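Local coordinates for TRAP solute Binding Protein (Uncultured marine bacterium, PDB 5I7I) that binds aromatic acids such as 3-hydroxybenzoate and probably hands them to a TRAP-type membrane transporter, at residues M205-W209 and G232-T236. Sequence-based numbering, arbitrary orientation.
Sequences MVVPW and GLYTT. With 3HB (3-hydroxybenzoic acid), chain C.
The phenol oxygen of Tyr234 lies against the main chain joining Val206 to Val207 yet makes no hydrogen bond with it: Val207 N lies at the ring edge, near its plane, 3.3 Å from Tyr234 OH, but the angle is too poor for a hydrogen bond. In this two-lobed solute-binding protein, strand 204-207 belongs to the six-stranded sheet, while 232-236 lies in the connection from that sheet to strand 237-243 of the other one. The backbones stay well apart, with the CA atoms of Val206 and Tyr234 separated by 9.1 Å, and a long aromatic side chain is suited to spanning that distance. CG of Tyr234 stands between its own backbone N and carbonyl carbon (chi1 78°), and the ring extends from there to the strand.

Val206 meets this ring obliquely. Its CB comes to 3.6 Å from Tyr234 CE1, and CG2 is 3.7 Å from Tyr234 CZ, so the beta-branched residue offers apolar surface close to the backbone. The other methyl, CG1, reaches Leu233 CD2 at 4.3 Å, extending the apolar contact to the neighbouring loop residue. Ile174 and Met177 of helix 172-180 also touch Tyr234, and the ring of His144 meets it with the two planes nearly perpendicular.

Val207, the last residue of the strand, and Pro208, just beyond it, line the ligand pocket. Val207, whose CB is directed away from the loop, brings CG1 to 3.6 Å from O1' of 3-hydroxybenzoate. Arg168 connects strand and ligand: NH1 is hydrogen-bonded to Val206 O and NH2 to the ligand, so the strand carbonyl probably helps hold the guanidinium group in place for the ligand. Pro208 fits beside the ligand's ring hydroxyl as a compact apolar wall, its CG 3.1 Å from O3.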
# COMPACT_ATOMS: atom_id res chain seq x y z
N MET A 205 11.31 3.78 10.34
CA MET A 205 10.56 3.10 9.29
C MET A 205 9.96 4.14 8.37
O MET A 205 9.82 5.32 8.72
CB MET A 205 9.43 2.22 9.83
CG MET A 205 8.28 2.99 10.48
SD MET A 205 8.64 3.56 12.13
CE MET A 205 7.03 4.23 12.54
N VAL A 206 9.53 3.66 7.21
CA VAL A 206 8.59 4.39 6.37
C VAL A 206 7.22 3.73 6.46
O VAL A 206 7.11 2.50 6.43
CB VAL A 206 9.05 4.58 4.92
CG1 VAL A 206 10.23 5.50 4.86
CG2 VAL A 206 9.34 3.27 4.26
N VAL A 207 6.21 4.58 6.63
CA VAL A 207 4.79 4.25 6.53
C VAL A 207 4.06 5.56 6.31
O VAL A 207 4.55 6.62 6.71
CB VAL A 207 4.19 3.62 7.81
CG1 VAL A 207 4.42 2.12 7.86
CG2 VAL A 207 4.73 4.27 9.07
N PRO A 208 2.87 5.54 5.74
CA PRO A 208 2.00 6.71 5.81
C PRO A 208 1.51 6.89 7.24
O PRO A 208 1.67 6.02 8.09
CB PRO A 208 0.85 6.36 4.86
CG PRO A 208 0.74 4.86 5.02
CD PRO A 208 2.15 4.35 5.21
N TRP A 209 0.91 8.04 7.52
CA TRP A 209 0.38 8.26 8.86
C TRP A 209 -0.69 7.25 9.23
O TRP A 209 -0.80 6.86 10.39
CB TRP A 209 -0.22 9.65 8.97
CG TRP A 209 0.67 10.83 8.81
CD1 TRP A 209 0.62 11.76 7.80
CD2 TRP A 209 1.69 11.28 9.71
NE1 TRP A 209 1.54 12.74 8.01
CE2 TRP A 209 2.21 12.48 9.18
CE3 TRP A 209 2.19 10.80 10.92
CZ2 TRP A 209 3.21 13.19 9.81
CZ3 TRP A 209 3.18 11.52 11.54
CH2 TRP A 209 3.68 12.71 10.99
N GLY A 232 5.06 12.60 -3.66
CA GLY A 232 5.51 12.14 -2.38
C GLY A 232 6.61 11.11 -2.50
O GLY A 232 7.02 10.70 -3.58
N LEU A 233 7.13 10.71 -1.34
CA LEU A 233 8.34 9.88 -1.30
C LEU A 233 8.13 8.56 -2.03
O LEU A 233 8.96 8.18 -2.86
CB LEU A 233 8.71 9.64 0.16
CG LEU A 233 10.04 8.94 0.41
CD1 LEU A 233 11.18 9.86 -0.05
CD2 LEU A 233 10.16 8.58 1.89
N TYR A 234 7.04 7.86 -1.73
CA TYR A 234 6.74 6.56 -2.31
C TYR A 234 5.33 6.21 -1.88
O TYR A 234 4.77 6.80 -0.95
CB TYR A 234 7.70 5.46 -1.80
CG TYR A 234 7.30 5.02 -0.41
CD1 TYR A 234 7.64 5.77 0.70
CD2 TYR A 234 6.50 3.89 -0.21
CE1 TYR A 234 7.22 5.42 1.97
CE2 TYR A 234 6.06 3.54 1.08
CZ TYR A 234 6.42 4.30 2.15
OH TYR A 234 5.97 4.02 3.43
N THR A 235 4.78 5.22 -2.56
CA THR A 235 3.63 4.50 -2.04
C THR A 235 3.84 3.03 -2.35
O THR A 235 4.78 2.65 -3.06
CB THR A 235 2.31 5.01 -2.62
OG1 THR A 235 1.24 4.43 -1.89
CG2 THR A 235 2.14 4.62 -4.07
N THR A 236 2.95 2.19 -1.83
CA THR A 236 3.01 0.77 -2.15
C THR A 236 1.60 0.24 -2.45
O THR A 236 0.64 0.60 -1.75
CB THR A 236 3.74 -0.06 -1.07
OG1 THR A 236 4.18 -1.32 -1.59
CG2 THR A 236 2.87 -0.29 0.16
C1' 3HB C . 2.95 -1.06 5.23
O1' 3HB C . 3.79 -0.13 5.15
O2' 3HB C . 3.33 -2.26 5.26
C1 3HB C . 1.46 -0.75 5.35
C2 3HB C . 1.03 0.56 5.17
C3 3HB C . -0.31 0.86 5.28
C4 3HB C . -1.21 -0.11 5.61
C5 3HB C . -0.78 -1.42 5.80
C6 3HB C . 0.56 -1.75 5.68
O3 3HB C . -0.72 2.16 5.09